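PDB 4P4G: shikimate 5-dehydrogenase AroE (5-dehydroshikimate reductase) from Mycobacterium tuberculosis, which probably catalyses the NADP-dependent reduction of 3-dehydroshikimate to shikimate, the fourth of seven steps on the pathway to chorismate. Local coordinates for residues A[118-123]-A[185-190]. Sequence-based numbering, arbitrary orientation.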
loop_
_atom_site.group_PDB
_atom_site.type_symbol
_atom_site.label_atom_id
_atom_site.label_comp_id
_atom_site.label_asym_id
_atom_site.label_seq_id
_atom_site.Cartn_x
_atom_site.Cartn_y
_atom_site.Cartn_z
ATOM N N GLY A 118 -16.058 11.902 -3.216
ATOM C CA GLY A 118 -16.165 12.664 -4.448
ATOM C C GLY A 118 -15.198 12.215 -5.524
ATOM O O GLY A 118 -15.069 11.022 -5.791
ATOM N N HIS A 119 -14.538 13.177 -6.158
ATOM C CA HIS A 119 -13.596 12.867 -7.227
ATOM C C HIS A 119 -12.234 12.588 -6.623
ATOM O O HIS A 119 -11.801 13.302 -5.711
ATOM C CB HIS A 119 -13.503 14.042 -8.199
ATOM C CG HIS A 119 -14.834 14.574 -8.630
ATOM N ND1 HIS A 119 -15.690 13.866 -9.446
ATOM C CD2 HIS A 119 -15.455 15.748 -8.365
ATOM C CE1 HIS A 119 -16.785 14.575 -9.657
ATOM N NE2 HIS A 119 -16.665 15.724 -9.016
ATOM N N ALA A 120 -11.549 11.563 -7.127
ATOM C CA ALA A 120 -10.247 11.188 -6.583
ATOM C C ALA A 120 -9.212 11.067 -7.687
ATOM O O ALA A 120 -9.562 10.889 -8.853
ATOM C CB ALA A 120 -10.338 9.874 -5.821
ATOM N N LEU A 121 -7.946 11.171 -7.304
ATOM C CA LEU A 121 -6.825 10.999 -8.218
ATOM C C LEU A 121 -5.911 9.933 -7.642
ATOM O O LEU A 121 -5.671 9.899 -6.431
ATOM C CB LEU A 121 -6.077 12.327 -8.316
ATOM C CG LEU A 121 -5.371 12.815 -9.566
ATOM C CD1 LEU A 121 -6.322 12.829 -10.728
ATOM C CD2 LEU A 121 -4.891 14.232 -9.300
ATOM N N VAL A 122 -5.396 9.053 -8.497
ATOM C CA VAL A 122 -4.418 8.061 -8.066
ATOM C C VAL A 122 -3.208 8.234 -8.945
ATOM O O VAL A 122 -3.330 8.233 -10.166
ATOM C CB VAL A 122 -4.946 6.614 -8.229
ATOM C CG1 VAL A 122 -3.804 5.588 -8.128
ATOM C CG2 VAL A 122 -6.042 6.323 -7.201
ATOM N N LEU A 123 -2.042 8.395 -8.332
ATOM C CA LEU A 123 -0.806 8.474 -9.105
ATOM C C LEU A 123 -0.064 7.155 -9.110
ATOM O O LEU A 123 0.209 6.584 -8.050
ATOM C CB LEU A 123 0.125 9.529 -8.537
ATOM C CG LEU A 123 -0.438 10.911 -8.268
ATOM C CD1 LEU A 123 0.692 11.827 -7.843
ATOM C CD2 LEU A 123 -1.147 11.435 -9.493
ATOM N N ALA A 185 -10.609 17.203 -8.354
ATOM C CA ALA A 185 -10.439 16.151 -7.360
ATOM C C ALA A 185 -10.405 16.658 -5.921
ATOM O O ALA A 185 -9.967 17.779 -5.650
ATOM C CB ALA A 185 -9.194 15.343 -7.667
ATOM N N GLU A 186 -10.854 15.811 -4.999
ATOM C CA GLU A 186 -10.881 16.164 -3.583
ATOM C C GLU A 186 -9.852 15.380 -2.781
ATOM O O GLU A 186 -9.517 15.756 -1.661
ATOM C CB GLU A 186 -12.289 15.947 -3.032
ATOM C CG GLU A 186 -13.343 16.718 -3.823
ATOM C CD GLU A 186 -14.715 16.073 -3.774
ATOM O OE1 GLU A 186 -15.229 15.702 -4.858
ATOM O OE2 GLU A 186 -15.269 15.935 -2.658
ATOM N N VAL A 187 -9.345 14.300 -3.365
ATOM C CA VAL A 187 -8.349 13.472 -2.702
ATOM C C VAL A 187 -7.366 12.935 -3.723
ATOM O O VAL A 187 -7.744 12.606 -4.845
ATOM C CB VAL A 187 -8.999 12.333 -1.870
ATOM C CG1 VAL A 187 -9.836 11.435 -2.740
ATOM C CG2 VAL A 187 -7.956 11.535 -1.125
ATOM N N LEU A 188 -6.100 12.884 -3.329
ATOM C CA LEU A 188 -5.033 12.351 -4.163
ATOM C C LEU A 188 -4.313 11.244 -3.398
ATOM O O LEU A 188 -3.857 11.454 -2.271
ATOM C CB LEU A 188 -4.058 13.485 -4.497
ATOM C CG LEU A 188 -2.720 13.187 -5.155
ATOM C CD1 LEU A 188 -2.970 12.544 -6.484
ATOM C CD2 LEU A 188 -1.912 14.480 -5.323
ATOM N N VAL A 189 -4.226 10.055 -3.988
ATOM C CA VAL A 189 -3.400 9.001 -3.411
ATOM C C VAL A 189 -2.185 8.799 -4.300
ATOM O O VAL A 189 -2.321 8.434 -5.475
ATOM C CB VAL A 189 -4.152 7.677 -3.257
ATOM C CG1 VAL A 189 -3.228 6.635 -2.625
ATOM C CG2 VAL A 189 -5.431 7.871 -2.420
ATOM N N SER A 190 -0.998 9.044 -3.754
ATOM C CA SER A 190 0.225 8.947 -4.566
ATOM C C SER A 190 0.998 7.669 -4.309
ATOM O O SER A 190 1.403 7.392 -3.173
ATOM C CB SER A 190 1.141 10.144 -4.319
ATOM O OG SER A 190 2.321 10.017 -5.102
#
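Leu188 sets CG anti to its backbone N (chi1 170°), and CD1 reaches across to Leu121 and Leu123; the extended side chain of Glu186 brings OE1 back to the amide of His119. The two segments are neighbouring central strands in the six-stranded parallel sheet of a Rossmann-type domain, consistent with NADP binding. A regular ladder joins them: Leu121 N donates to Val187 O, Leu121 O accepts a bond from Val189 N (2.8 Å) and Val189 O accepts one from Leu123 N. Before this ladder, Glu186 N gives an almost straight bond to His119 O (177°). The carboxylate then stands in for a backbone acceptor, OE1 accepting a bond from His119 N at 2.9 Å from above the carboxylate plane. At this end Glu186 is exposed and His119 partly so; the strand residues beyond are buried. On one face, Leu188 CD1 lies between the two leucines, 3.6 Å from Leu121 CB and 3.5 Å from Leu123 CG, and Leu204 of helix 201-204 packs on Leu188 and Leu123. The other face carries Ala120, Val122, Val187 and Val189; helix 129-139 packs on Ala120 and Val122 through Leu136, and on Val122 and Val189 through Ala132. Along the opposite edge of 119-123, strand 143-148 continues the sheet. Val187 places CG1 between its backbone N and carbonyl carbon, pressing this methyl tightly against Ala120 CB at 3.5 Å.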